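Local coordinates for antifreeze protein (Marinomonas primoryensis, PDB 3P4G), which probably binds to ice through anchored clathrate waters, as a hyperactive, calcium-dependent antifreeze protein built as a right-handed beta-helix, at residues R185-S190 / L202-D207; G225-N230 / V240-Q245; I262-L267 / Y281-T286; A41-V46 / S60-V65. All blocks are in the same frame, centred on the assembly; numbering follows the deposited sequence. Where two conformers were deposited one is given.

Interaction 1: residues R185-S190 / L202-D207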
loop_
_atom_site.group_PDB
_atom_site.type_symbol
_atom_site.label_atom_id
_atom_site.label_comp_id
_atom_site.label_asym_id
_atom_site.label_seq_id
_atom_site.Cartn_x
_atom_site.Cartn_y
_atom_site.Cartn_z
ATOM N N ARG A 185 -5.470 -1.144 9.202
ATOM C CA ARG A 185 -6.207 -2.304 9.615
ATOM C C ARG A 185 -5.772 -3.560 8.870
ATOM O O ARG A 185 -4.593 -3.895 8.938
ATOM C CB ARG A 185 -7.726 -2.037 9.634
ATOM C CG ARG A 185 -8.044 -0.926 10.623
ATOM C CD ARG A 185 -9.533 -0.573 10.720
ATOM N NE ARG A 185 -9.634 0.597 11.602
ATOM C CZ ARG A 185 -10.749 1.278 11.852
ATOM N NH1 ARG A 185 -11.899 0.907 11.309
ATOM N NH2 ARG A 185 -10.698 2.343 12.656
ATOM N N THR A 186 -6.663 -4.211 8.113
ATOM C CA THR A 186 -6.432 -5.583 7.687
ATOM C C THR A 186 -6.326 -5.706 6.187
ATOM O O THR A 186 -7.012 -4.981 5.446
ATOM C CB THR A 186 -7.595 -6.470 8.255
ATOM O OG1 THR A 186 -7.422 -6.574 9.690
ATOM C CG2 THR A 186 -7.682 -7.872 7.614
ATOM N N ILE A 187 -5.418 -6.574 5.749
ATOM C CA ILE A 187 -5.372 -6.958 4.350
ATOM C C ILE A 187 -6.332 -8.132 4.273
ATOM O O ILE A 187 -6.031 -9.233 4.751
ATOM C CB ILE A 187 -3.988 -7.324 3.853
ATOM C CG1 ILE A 187 -3.063 -6.122 3.992
ATOM C CG2 ILE A 187 -4.059 -7.706 2.342
ATOM C CD1 ILE A 187 -1.589 -6.362 3.577
ATOM N N ASN A 188 -7.494 -7.863 3.700
ATOM C CA ASN A 188 -8.574 -8.848 3.578
ATOM C C ASN A 188 -8.225 -10.023 2.661
ATOM O O ASN A 188 -7.246 -9.988 1.952
ATOM C CB ASN A 188 -9.868 -8.152 3.149
ATOM C CG ASN A 188 -10.548 -7.412 4.299
ATOM O OD1 ASN A 188 -10.662 -7.931 5.424
ATOM N ND2 ASN A 188 -11.073 -6.220 3.997
ATOM N N ALA A 189 -9.033 -11.070 2.687
ATOM C CA ALA A 189 -8.725 -12.255 1.910
ATOM C C ALA A 189 -8.530 -11.924 0.439
ATOM O O ALA A 189 -7.703 -12.568 -0.217
ATOM C CB ALA A 189 -9.811 -13.358 2.091
ATOM N N SER A 190 -9.282 -10.937 -0.081
ATOM C CA SER A 190 -9.219 -10.601 -1.510
ATOM C C SER A 190 -8.062 -9.622 -1.806
ATOM O O SER A 190 -7.724 -9.381 -2.994
ATOM C CB SER A 190 -10.546 -9.970 -1.955
ATOM O OG SER A 190 -10.757 -8.729 -1.242
ATOM N N LEU A 202 6.800 -2.574 4.523
ATOM C CA LEU A 202 5.365 -2.708 4.805
ATOM C C LEU A 202 5.101 -2.895 6.313
ATOM O O LEU A 202 5.732 -3.725 6.985
ATOM C CB LEU A 202 4.801 -3.901 4.008
ATOM C CG LEU A 202 3.369 -4.297 4.403
ATOM C CD1 LEU A 202 2.323 -3.159 4.186
ATOM C CD2 LEU A 202 2.927 -5.556 3.666
ATOM N N LEU A 203 4.098 -2.184 6.812
ATOM C CA LEU A 203 3.574 -2.429 8.138
ATOM C C LEU A 203 2.080 -2.625 8.010
ATOM O O LEU A 203 1.390 -1.769 7.448
ATOM C CB LEU A 203 3.816 -1.207 9.036
ATOM C CG LEU A 203 3.074 -1.237 10.390
ATOM C CD1 LEU A 203 3.474 -2.467 11.234
ATOM C CD2 LEU A 203 3.309 0.052 11.217
ATOM N N VAL A 204 1.591 -3.771 8.484
ATOM C CA VAL A 204 0.127 -4.043 8.568
ATOM C C VAL A 204 -0.215 -4.027 10.042
ATOM O O VAL A 204 0.258 -4.895 10.813
ATOM C CB VAL A 204 -0.212 -5.384 7.947
ATOM C CG1 VAL A 204 -1.716 -5.689 8.112
ATOM C CG2 VAL A 204 0.112 -5.345 6.461
ATOM N N SER A 205 -1.041 -3.061 10.467
ATOM C CA SER A 205 -1.384 -2.972 11.878
ATOM C C SER A 205 -2.507 -3.946 12.319
ATOM O O SER A 205 -2.624 -4.258 13.511
ATOM C CB SER A 205 -1.669 -1.520 12.296
ATOM O OG SER A 205 -0.447 -0.769 12.246
ATOM N N GLY A 206 -3.307 -4.422 11.360
ATOM C CA GLY A 206 -4.348 -5.411 11.604
ATOM C C GLY A 206 -3.831 -6.774 11.137
ATOM O O GLY A 206 -2.623 -7.064 11.240
ATOM N N ASP A 207 -4.744 -7.596 10.619
ATOM C CA ASP A 207 -4.440 -8.981 10.305
ATOM C C ASP A 207 -4.098 -9.095 8.823
ATOM O O ASP A 207 -4.387 -8.166 8.064
ATOM C CB ASP A 207 -5.690 -9.816 10.554
ATOM C CG ASP A 207 -6.166 -9.718 11.994
ATOM O OD1 ASP A 207 -5.315 -9.657 12.894
ATOM O OD2 ASP A 207 -7.385 -9.656 12.206
HETATM O O HOH W 1 -9.128 -8.025 10.981
#
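Arg-185 meets the turn that follows strand 201-204 through its carbonyl group. Its O accepts a weak, bent bond from Gly-206 N (2.8 Å, 128° at the hydrogen), and the CG1 methyl of Val-204 rests 3.5 Å from that same oxygen. Gly-206 fits tightly: a beta carbon there would run into both the Arg-185 carbonyl oxygen and the hydroxyl of Thr-186. At Thr-186, OG1 is anti to the carbonyl carbon (chi1 -71°), and from there it receives Asp-207 N in a nearly straight hydrogen bond of 3.0 Å. A water lies 2.6 Å from Thr-186 OG1 and donates to Asp-207 OD2, linking hydroxyl and carboxylate. The other carboxylate oxygen, OD1, accepts the backbone N of Lys-226 on the next coil, so each carboxylate oxygen has a partner, which should limit the group's rotation. Ile-187 completes the contact. Its N donates to Asp-207 O at 3.0 Å, while CD1 presses on Val-204 CG2 at 3.5 Å, tighter than usual, the two side chains crossing at about a right angle. These are successive coils of the beta-helix, and the aliphatic pair belongs to its interior: Ile-187 also packs on Val-212 of strand 211-213 and Val-204 on Ile-223 of strand 220-223, while Thr-186 N is bonded back to Asp-167 OD1 one coil earlier.

Interaction 2: residues G225-N230 / V240-Q245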
loop_
_atom_site.group_PDB
_atom_site.type_symbol
_atom_site.label_atom_id
_atom_site.label_comp_id
_atom_site.label_asym_id
_atom_site.label_seq_id
_atom_site.Cartn_x
_atom_site.Cartn_y
_atom_site.Cartn_z
ATOM N N GLY A 225 -0.975 -8.056 13.517
ATOM C CA GLY A 225 -2.104 -8.927 13.822
ATOM C C GLY A 225 -1.795 -10.346 13.392
ATOM O O GLY A 225 -0.630 -10.709 13.304
ATOM N N LYS A 226 -2.850 -11.138 13.185
ATOM C CA LYS A 226 -2.723 -12.561 12.902
ATOM C C LYS A 226 -2.475 -12.706 11.432
ATOM O O LYS A 226 -2.807 -11.787 10.674
ATOM C CB LYS A 226 -4.022 -13.295 13.244
ATOM C CG LYS A 226 -4.414 -13.115 14.713
ATOM C CD LYS A 226 -5.741 -13.804 15.031
ATOM C CE LYS A 226 -6.092 -13.614 16.516
ATOM N NZ LYS A 226 -6.946 -12.371 16.641
ATOM N N VAL A 227 -1.926 -13.857 11.031
ATOM C CA VAL A 227 -1.709 -14.143 9.611
ATOM C C VAL A 227 -2.417 -15.461 9.339
ATOM O O VAL A 227 -2.104 -16.486 9.975
ATOM C CB VAL A 227 -0.209 -14.337 9.279
ATOM C CG1 VAL A 227 0.013 -14.754 7.786
ATOM C CG2 VAL A 227 0.574 -13.011 9.601
ATOM N N SER A 228 -3.353 -15.436 8.396
ATOM C CA SER A 228 -3.836 -16.677 7.818
ATOM C C SER A 228 -3.479 -16.765 6.328
ATOM O O SER A 228 -3.660 -17.829 5.766
ATOM C CB SER A 228 -5.361 -16.832 7.974
ATOM O OG SER A 228 -6.043 -15.824 7.216
ATOM N N GLY A 229 -3.045 -15.661 5.695
ATOM C CA GLY A 229 -2.835 -15.638 4.237
ATOM C C GLY A 229 -1.360 -15.921 3.899
ATOM O O GLY A 229 -0.699 -16.715 4.584
ATOM N N ASN A 230 -0.827 -15.265 2.886
ATOM C CA ASN A 230 0.500 -15.632 2.398
ATOM C C ASN A 230 1.431 -14.461 2.478
ATOM O O ASN A 230 1.045 -13.347 2.164
ATOM C CB ASN A 230 0.421 -16.102 0.953
ATOM C CG ASN A 230 -0.438 -17.331 0.795
ATOM O OD1 ASN A 230 -1.212 -17.445 -0.166
ATOM N ND2 ASN A 230 -0.325 -18.250 1.725
ATOM N N VAL A 240 10.994 -10.496 7.984
ATOM C CA VAL A 240 9.544 -10.568 8.183
ATOM C C VAL A 240 9.310 -10.728 9.663
ATOM O O VAL A 240 9.942 -11.587 10.313
ATOM C CB VAL A 240 8.931 -11.755 7.401
ATOM C CG1 VAL A 240 7.421 -11.902 7.685
ATOM C CG2 VAL A 240 9.146 -11.573 5.852
ATOM N N ARG A 241 8.402 -9.926 10.208
ATOM C CA ARG A 241 8.063 -10.081 11.610
ATOM C C ARG A 241 6.533 -10.200 11.716
ATOM O O ARG A 241 5.816 -9.385 11.122
ATOM C CB ARG A 241 8.540 -8.893 12.413
ATOM C CG ARG A 241 8.113 -8.909 13.908
ATOM C CD ARG A 241 9.183 -8.291 14.754
ATOM N NE ARG A 241 9.323 -6.882 14.435
ATOM C CZ ARG A 241 8.534 -5.928 14.948
ATOM N NH1 ARG A 241 7.569 -6.279 15.792
ATOM N NH2 ARG A 241 8.686 -4.627 14.605
ATOM N N VAL A 242 6.079 -11.211 12.441
ATOM C CA VAL A 242 4.627 -11.408 12.699
ATOM C C VAL A 242 4.433 -11.366 14.204
ATOM O O VAL A 242 5.056 -12.134 14.973
ATOM C CB VAL A 242 4.060 -12.741 12.142
ATOM C CG1 VAL A 242 2.524 -12.896 12.472
ATOM C CG2 VAL A 242 4.347 -12.879 10.646
ATOM N N GLN A 243 3.546 -10.482 14.653
ATOM C CA GLN A 243 3.405 -10.289 16.105
ATOM C C GLN A 243 2.284 -11.043 16.804
ATOM O O GLN A 243 2.262 -11.087 18.039
ATOM C CB GLN A 243 3.266 -8.780 16.385
ATOM C CG GLN A 243 4.431 -7.979 15.871
ATOM C CD GLN A 243 4.402 -6.570 16.387
ATOM O OE1 GLN A 243 3.798 -5.705 15.783
ATOM N NE2 GLN A 243 5.085 -6.322 17.512
ATOM N N SER A 244 1.354 -11.612 16.037
ATOM C CA SER A 244 0.259 -12.406 16.596
ATOM C C SER A 244 0.222 -13.792 15.950
ATOM O O SER A 244 1.156 -14.162 15.246
ATOM C CB SER A 244 -1.094 -11.676 16.453
ATOM O OG SER A 244 -1.028 -10.326 16.940
ATOM N N GLN A 245 -0.853 -14.552 16.197
ATOM C CA GLN A 245 -0.951 -15.965 15.795
ATOM C C GLN A 245 -0.821 -16.116 14.308
ATOM O O GLN A 245 -1.408 -15.336 13.547
ATOM C CB GLN A 245 -2.298 -16.551 16.212
ATOM C CG GLN A 245 -2.506 -16.652 17.717
ATOM C CD GLN A 245 -3.206 -15.443 18.327
ATOM O OE1 GLN A 245 -3.021 -14.285 17.886
ATOM N NE2 GLN A 245 -3.995 -15.701 19.379
#
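Val-227 and Gln-245 join the two backbones with one sound hydrogen bond, Val-227 N to Gln-245 O at 3.0 Å with 157° at the hydrogen, and a long, weak one runs from Ser-244 N to Gly-225 O at 3.5 Å. Gln-245 O has a second neighbour, since Lys-226 CA approaches it to 3.1 Å as a CA-H...O contact. The side chains of Lys-226 and Gln-245 lie next to each other and point the same way. The lysine is straight as far as CE, and its methylenes flank the glutamine amide: CE comes within 3.4 Å of Gln-245 OE1, with CG a little farther from the same oxygen. An alanine here would probably leave a gap along the Gln-245 amide, and with CG, CD and CE gone that amide is likely to be freer to turn. Ser-244 sets its CB against Gly-225 O at 3.3 Å; its OG lies anti to the carbonyl carbon (chi1 -50°) and is bonded to Ala-224 O, just ahead of the first segment. Toward the interior, Val-227 turns CG2 toward CG1 of Val-242, although Val-242 was modelled in two conformers, which makes the closeness of that pair uncertain. Both valines line the inside of the beta-helix, where Val-242 is flanked by Ile-231 of strand 230-232 and Ile-252 of strand 251-253. Strand 239-242 itself runs parallel between strands 220-223 and 260-263.

Interaction 3: residues I262-L267 / Y281-T286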
loop_
_atom_site.group_PDB
_atom_site.type_symbol
_atom_site.label_atom_id
_atom_site.label_comp_id
_atom_site.label_asym_id
_atom_site.label_seq_id
_atom_site.Cartn_x
_atom_site.Cartn_y
_atom_site.Cartn_z
ATOM N N ILE A 262 10.824 -13.410 12.250
ATOM C CA ILE A 262 10.518 -13.284 13.672
ATOM C C ILE A 262 9.059 -13.516 13.918
ATOM O O ILE A 262 8.207 -12.808 13.389
ATOM C CB ILE A 262 10.941 -11.911 14.212
ATOM C CG1 ILE A 262 12.463 -11.773 14.051
ATOM C CG2 ILE A 262 10.649 -11.768 15.762
ATOM C CD1 ILE A 262 12.867 -10.410 14.090
ATOM N N VAL A 263 8.779 -14.509 14.762
ATOM C CA VAL A 263 7.387 -14.867 15.057
ATOM C C VAL A 263 7.206 -14.694 16.537
ATOM O O VAL A 263 7.809 -15.418 17.351
ATOM C CB VAL A 263 7.011 -16.279 14.484
ATOM C CG1 VAL A 263 8.170 -17.147 14.410
ATOM C CG2 VAL A 263 5.906 -16.966 15.197
ATOM N N GLU A 264 6.331 -13.753 16.907
ATOM C CA GLU A 264 6.227 -13.408 18.320
ATOM C C GLU A 264 5.163 -14.218 19.101
ATOM O O GLU A 264 5.083 -14.104 20.324
ATOM C CB GLU A 264 5.966 -11.911 18.471
ATOM C CG GLU A 264 7.051 -11.035 17.860
ATOM C CD GLU A 264 6.839 -9.537 18.131
ATOM O OE1 GLU A 264 5.916 -9.167 18.870
ATOM O OE2 GLU A 264 7.616 -8.706 17.603
ATOM N N HIS A 265 4.331 -14.993 18.394
ATOM C CA HIS A 265 3.200 -15.688 19.019
ATOM C C HIS A 265 3.126 -17.147 18.483
ATOM O O HIS A 265 4.161 -17.708 18.067
ATOM C CB HIS A 265 1.921 -14.820 18.804
ATOM C CG HIS A 265 0.904 -14.998 19.883
ATOM N ND1 HIS A 265 0.076 -16.106 19.952
ATOM C CD2 HIS A 265 0.643 -14.266 20.993
ATOM C CE1 HIS A 265 -0.673 -16.026 21.046
ATOM N NE2 HIS A 265 -0.382 -14.897 21.668
ATOM N N GLU A 266 1.959 -17.772 18.518
ATOM C CA GLU A 266 1.780 -19.142 18.044
ATOM C C GLU A 266 2.147 -19.266 16.581
ATOM O O GLU A 266 1.888 -18.363 15.782
ATOM C CB GLU A 266 0.313 -19.586 18.222
ATOM C CG GLU A 266 -0.073 -19.779 19.666
ATOM C CD GLU A 266 -1.562 -19.937 19.873
ATOM O OE1 GLU A 266 -2.253 -20.482 18.999
ATOM O OE2 GLU A 266 -2.018 -19.515 20.942
ATOM N N LEU A 267 2.731 -20.410 16.226
ATOM C CA LEU A 267 3.100 -20.673 14.846
ATOM C C LEU A 267 2.514 -22.014 14.394
ATOM O O LEU A 267 3.058 -23.092 14.723
ATOM C CB LEU A 267 4.651 -20.668 14.661
ATOM C CG LEU A 267 5.080 -20.936 13.226
ATOM C CD1 LEU A 267 4.604 -19.749 12.303
ATOM C CD2 LEU A 267 6.618 -21.092 13.150
ATOM N N TYR A 281 13.157 -16.765 14.662
ATOM C CA TYR A 281 13.129 -16.550 16.087
ATOM C C TYR A 281 11.710 -16.867 16.544
ATOM O O TYR A 281 10.771 -16.192 16.153
ATOM C CB TYR A 281 13.433 -15.075 16.377
ATOM C CG TYR A 281 13.448 -14.676 17.838
ATOM C CD1 TYR A 281 13.684 -15.620 18.860
ATOM C CD2 TYR A 281 13.305 -13.324 18.201
ATOM C CE1 TYR A 281 13.716 -15.254 20.184
ATOM C CE2 TYR A 281 13.325 -12.941 19.572
ATOM C CZ TYR A 281 13.544 -13.913 20.538
ATOM O OH TYR A 281 13.564 -13.567 21.893
ATOM N N LEU A 282 11.588 -17.901 17.356
ATOM C CA LEU A 282 10.296 -18.351 17.901
ATOM C C LEU A 282 10.183 -17.785 19.303
ATOM O O LEU A 282 10.471 -18.478 20.289
ATOM C CB LEU A 282 10.264 -19.880 17.963
ATOM C CG LEU A 282 10.436 -20.616 16.613
ATOM C CD1 LEU A 282 10.605 -22.134 16.787
ATOM C CD2 LEU A 282 9.222 -20.336 15.701
ATOM N N LYS A 283 9.761 -16.530 19.399
ATOM C CA LYS A 283 9.806 -15.831 20.698
ATOM C C LYS A 283 8.784 -16.422 21.684
ATOM O O LYS A 283 8.949 -16.320 22.910
ATOM C CB LYS A 283 9.508 -14.361 20.458
ATOM C CG LYS A 283 9.581 -13.431 21.676
ATOM C CD LYS A 283 9.717 -11.975 21.163
ATOM C CE LYS A 283 10.446 -11.122 22.192
ATOM N NZ LYS A 283 9.568 -10.778 23.373
ATOM N N PHE A 284 7.744 -17.075 21.164
ATOM C CA PHE A 284 6.626 -17.579 21.984
ATOM C C PHE A 284 6.895 -18.941 22.654
ATOM O O PHE A 284 6.183 -19.323 23.594
ATOM C CB PHE A 284 5.361 -17.650 21.113
ATOM C CG PHE A 284 4.058 -17.908 21.872
ATOM C CD1 PHE A 284 3.387 -16.878 22.508
ATOM C CD2 PHE A 284 3.488 -19.198 21.889
ATOM C CE1 PHE A 284 2.159 -17.113 23.169
ATOM C CE2 PHE A 284 2.276 -19.452 22.550
ATOM C CZ PHE A 284 1.608 -18.380 23.170
ATOM N N TYR A 285 7.922 -19.645 22.194
ATOM C CA TYR A 285 8.186 -21.019 22.634
ATOM C C TYR A 285 9.528 -21.116 23.315
ATOM O O TYR A 285 10.529 -20.625 22.791
ATOM C CB TYR A 285 8.195 -21.950 21.418
ATOM C CG TYR A 285 6.892 -21.967 20.661
ATOM C CD1 TYR A 285 6.672 -21.086 19.557
ATOM C CD2 TYR A 285 5.874 -22.863 21.032
ATOM C CE1 TYR A 285 5.487 -21.130 18.851
ATOM C CE2 TYR A 285 4.681 -22.901 20.347
ATOM C CZ TYR A 285 4.487 -22.020 19.266
ATOM O OH TYR A 285 3.316 -22.076 18.583
ATOM N N THR A 286 9.553 -21.742 24.486
ATOM C CA THR A 286 10.825 -22.008 25.157
ATOM C C THR A 286 11.403 -23.343 24.682
ATOM O O THR A 286 10.682 -24.132 24.070
ATOM C CB THR A 286 10.661 -22.036 26.699
ATOM O OG1 THR A 286 9.680 -23.013 27.072
ATOM C CG2 THR A 286 10.180 -20.677 27.238
HETATM O O HOH W 2 7.001 -17.872 18.346
#
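Val-263 pairs with Leu-282, and Ile-262 with Tyr-281, where two parallel strands of the right-handed beta-helix run side by side near its C-terminal end. Val-263 N donates to Tyr-281 O (3.0 Å, 171°). Val-263 O is doubly satisfied, by Lys-283 N at 3.0 Å and by a water that also donates to His-265 O and accepts Phe-284 N at 3.0 Å; this one water thus serves three backbone groups around the type I turn from Leu-282 to Tyr-285. Leu-267 N has a side-chain acceptor: Tyr-285 OH takes it at 2.9 Å, in the plane of the ring. A phenylalanine in place of Tyr-285 would probably leave Leu-267 N without its acceptor. The Glu-264 carboxylate is held by the preceding coil, OE2 in a salt bridge with Arg-241 NH1 and OE1 accepting Gln-243 NE2, while Glu-266 OE1 is bonded to His-268 NE2. Inside, Leu-282 CD2 touches Val-263 CG1 and Leu-267 CD2. On the outside the rings of His-265 and Phe-284 stack face to face, centroids 4.4 Å apart and planes at 28°, with Phe-284 CE1 sitting 3.6 Å above the centre of the imidazole.

Interaction 4: residues A41-V46 / S60-V65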
loop_
_atom_site.group_PDB
_atom_site.type_symbol
_atom_site.label_atom_id
_atom_site.label_comp_id
_atom_site.label_asym_id
_atom_site.label_seq_id
_atom_site.Cartn_x
_atom_site.Cartn_y
_atom_site.Cartn_z
ATOM N N ALA A 41 -13.171 28.350 -8.238
ATOM C CA ALA A 41 -13.893 28.099 -7.005
ATOM C C ALA A 41 -15.292 27.668 -7.366
ATOM O O ALA A 41 -16.030 28.453 -7.989
ATOM C CB ALA A 41 -13.961 29.414 -6.145
ATOM N N VAL A 42 -15.656 26.448 -6.999
ATOM C CA VAL A 42 -17.007 25.895 -7.236
ATOM C C VAL A 42 -17.679 25.611 -5.874
ATOM O O VAL A 42 -17.227 24.761 -5.106
ATOM C CB VAL A 42 -16.941 24.586 -8.106
ATOM C CG1 VAL A 42 -18.358 24.014 -8.349
ATOM C CG2 VAL A 42 -16.186 24.851 -9.431
ATOM N N THR A 43 -18.746 26.343 -5.540
ATOM C CA THR A 43 -19.403 26.133 -4.239
ATOM C C THR A 43 -20.360 24.931 -4.289
ATOM O O THR A 43 -20.716 24.390 -3.239
ATOM C CB THR A 43 -20.210 27.368 -3.753
ATOM O OG1 THR A 43 -21.158 27.709 -4.751
ATOM C CG2 THR A 43 -19.316 28.569 -3.522
ATOM N N GLY A 44 -20.775 24.512 -5.488
ATOM C CA GLY A 44 -21.653 23.349 -5.642
ATOM C C GLY A 44 -20.995 22.167 -6.340
ATOM O O GLY A 44 -19.809 21.900 -6.140
ATOM N N ASN A 45 -21.741 21.479 -7.192
ATOM C CA ASN A 45 -21.205 20.284 -7.862
ATOM C C ASN A 45 -20.547 20.622 -9.225
ATOM O O ASN A 45 -20.833 21.685 -9.853
ATOM C CB ASN A 45 -22.301 19.227 -7.994
ATOM C CG ASN A 45 -22.886 18.804 -6.632
ATOM O OD1 ASN A 45 -22.150 18.462 -5.716
ATOM N ND2 ASN A 45 -24.216 18.820 -6.509
ATOM N N VAL A 46 -19.649 19.731 -9.647
ATOM C CA VAL A 46 -19.112 19.730 -10.995
ATOM C C VAL A 46 -19.903 18.744 -11.874
ATOM O O VAL A 46 -19.821 17.536 -11.690
ATOM C CB VAL A 46 -17.590 19.425 -10.983
ATOM C CG1 VAL A 46 -17.032 19.128 -12.395
ATOM C CG2 VAL A 46 -16.835 20.579 -10.324
ATOM N N SER A 60 -10.991 24.340 -6.453
ATOM C CA SER A 60 -11.583 24.035 -5.155
ATOM C C SER A 60 -13.067 23.875 -5.374
ATOM O O SER A 60 -13.728 24.763 -5.913
ATOM C CB SER A 60 -11.320 25.154 -4.145
ATOM O OG SER A 60 -9.940 25.440 -4.050
ATOM N N ILE A 61 -13.570 22.728 -4.969
ATOM C CA ILE A 61 -14.963 22.292 -5.220
ATOM C C ILE A 61 -15.544 21.889 -3.869
ATOM O O ILE A 61 -14.994 21.018 -3.179
ATOM C CB ILE A 61 -14.964 21.051 -6.233
ATOM C CG1 ILE A 61 -14.425 21.454 -7.621
ATOM C CG2 ILE A 61 -16.353 20.370 -6.374
ATOM C CD1 ILE A 61 -13.714 20.345 -8.385
ATOM N N ASP A 62 -16.638 22.526 -3.448
ATOM C CA ASP A 62 -17.215 22.189 -2.151
ATOM C C ASP A 62 -18.164 20.990 -2.271
ATOM O O ASP A 62 -18.492 20.346 -1.267
ATOM C CB ASP A 62 -17.998 23.373 -1.621
ATOM C CG ASP A 62 -17.121 24.547 -1.310
ATOM O OD1 ASP A 62 -15.930 24.335 -0.971
ATOM O OD2 ASP A 62 -17.656 25.664 -1.356
ATOM N N GLY A 63 -18.647 20.742 -3.484
ATOM C CA GLY A 63 -19.547 19.610 -3.759
ATOM C C GLY A 63 -18.822 18.389 -4.296
ATOM O O GLY A 63 -17.668 18.112 -3.906
ATOM N N ASN A 64 -19.472 17.700 -5.236
ATOM C CA ASN A 64 -18.960 16.440 -5.796
ATOM C C ASN A 64 -18.435 16.650 -7.204
ATOM O O ASN A 64 -18.941 17.513 -7.937
ATOM C CB ASN A 64 -20.100 15.403 -5.884
ATOM C CG ASN A 64 -20.735 15.143 -4.553
ATOM O OD1 ASN A 64 -20.035 14.965 -3.556
ATOM N ND2 ASN A 64 -22.086 15.083 -4.526
ATOM N N VAL A 65 -17.439 15.865 -7.591
ATOM C CA VAL A 65 -17.128 15.711 -9.007
ATOM C C VAL A 65 -18.027 14.580 -9.492
ATOM O O VAL A 65 -17.859 13.392 -9.104
ATOM C CB VAL A 65 -15.634 15.370 -9.240
ATOM C CG1 VAL A 65 -15.349 15.130 -10.748
ATOM C CG2 VAL A 65 -14.780 16.463 -8.627
HETATM O O HOH W 3 -20.237 25.735 -0.329
#
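Val-46 lays its CG2 methyl across the CG1-CD1 branch of Ile-61, 3.7 Å from CD1 and equally close to CG1, the two side chains crossing at about a right angle. Val-42 CB also approaches Ile-61 CG1, at 4.0 Å. The strands that carry Val-42 and Ile-61 run parallel: Val-42 N donates to Ser-60 O at 2.8 Å, and Val-42 O accepts Asp-62 N at the same length. Past the strand ends a side chain takes over as acceptor. Asn-45, with CG anti to the carbonyl carbon (chi1 -59°), presents OD1 to Asn-64 N, which meets a lone pair in the plane of the amide at 2.8 Å. Val-46 N then returns a bond to Asn-64 O at 2.9 Å, so the two turns are stitched in both directions. Gly-63 N gives Gly-44 O only a weak bond, and a beta carbon on Gly-63 would clash with that oxygen and with Asn-45 OD1. At the outer corner a water donates to Thr-43 O and Asp-62 OD2, while Thr-43 OG1 is bonded to Asp-26 OD1. Asn-64 repeats the role of Asn-45 toward the next coil, its OD1 accepting Asp-91 N. Strand 39-42 lies between strands 24-25 and 58-61 at the N-terminal end of the beta-helix, and Ile-61 continues its interior onto Leu-77 of strand 77-78 and Leu-86 and Val-88 of strand 85-88.

Along the chain the contacts come in series: interaction 4 first, then 1, 2 and 3, each closing before the next opens. All four join one coil of the beta-helix to the following one, at the end of the strands in the row that holds 39-42, 58-61, 201-204, 239-242, 260-263 and 279-282. Interactions 1 and 2 have centres about 9 Å apart and touch through Asp-207 and Lys-226; 2 and 3, about 11 Å apart, are joined by backbone bonds between strands 239-242 and 260-263. Interaction 4 lies near the other end, its centre about 53 Å from that of interaction 3. Similar coil-to-coil joints thus recur along the length of the solenoid.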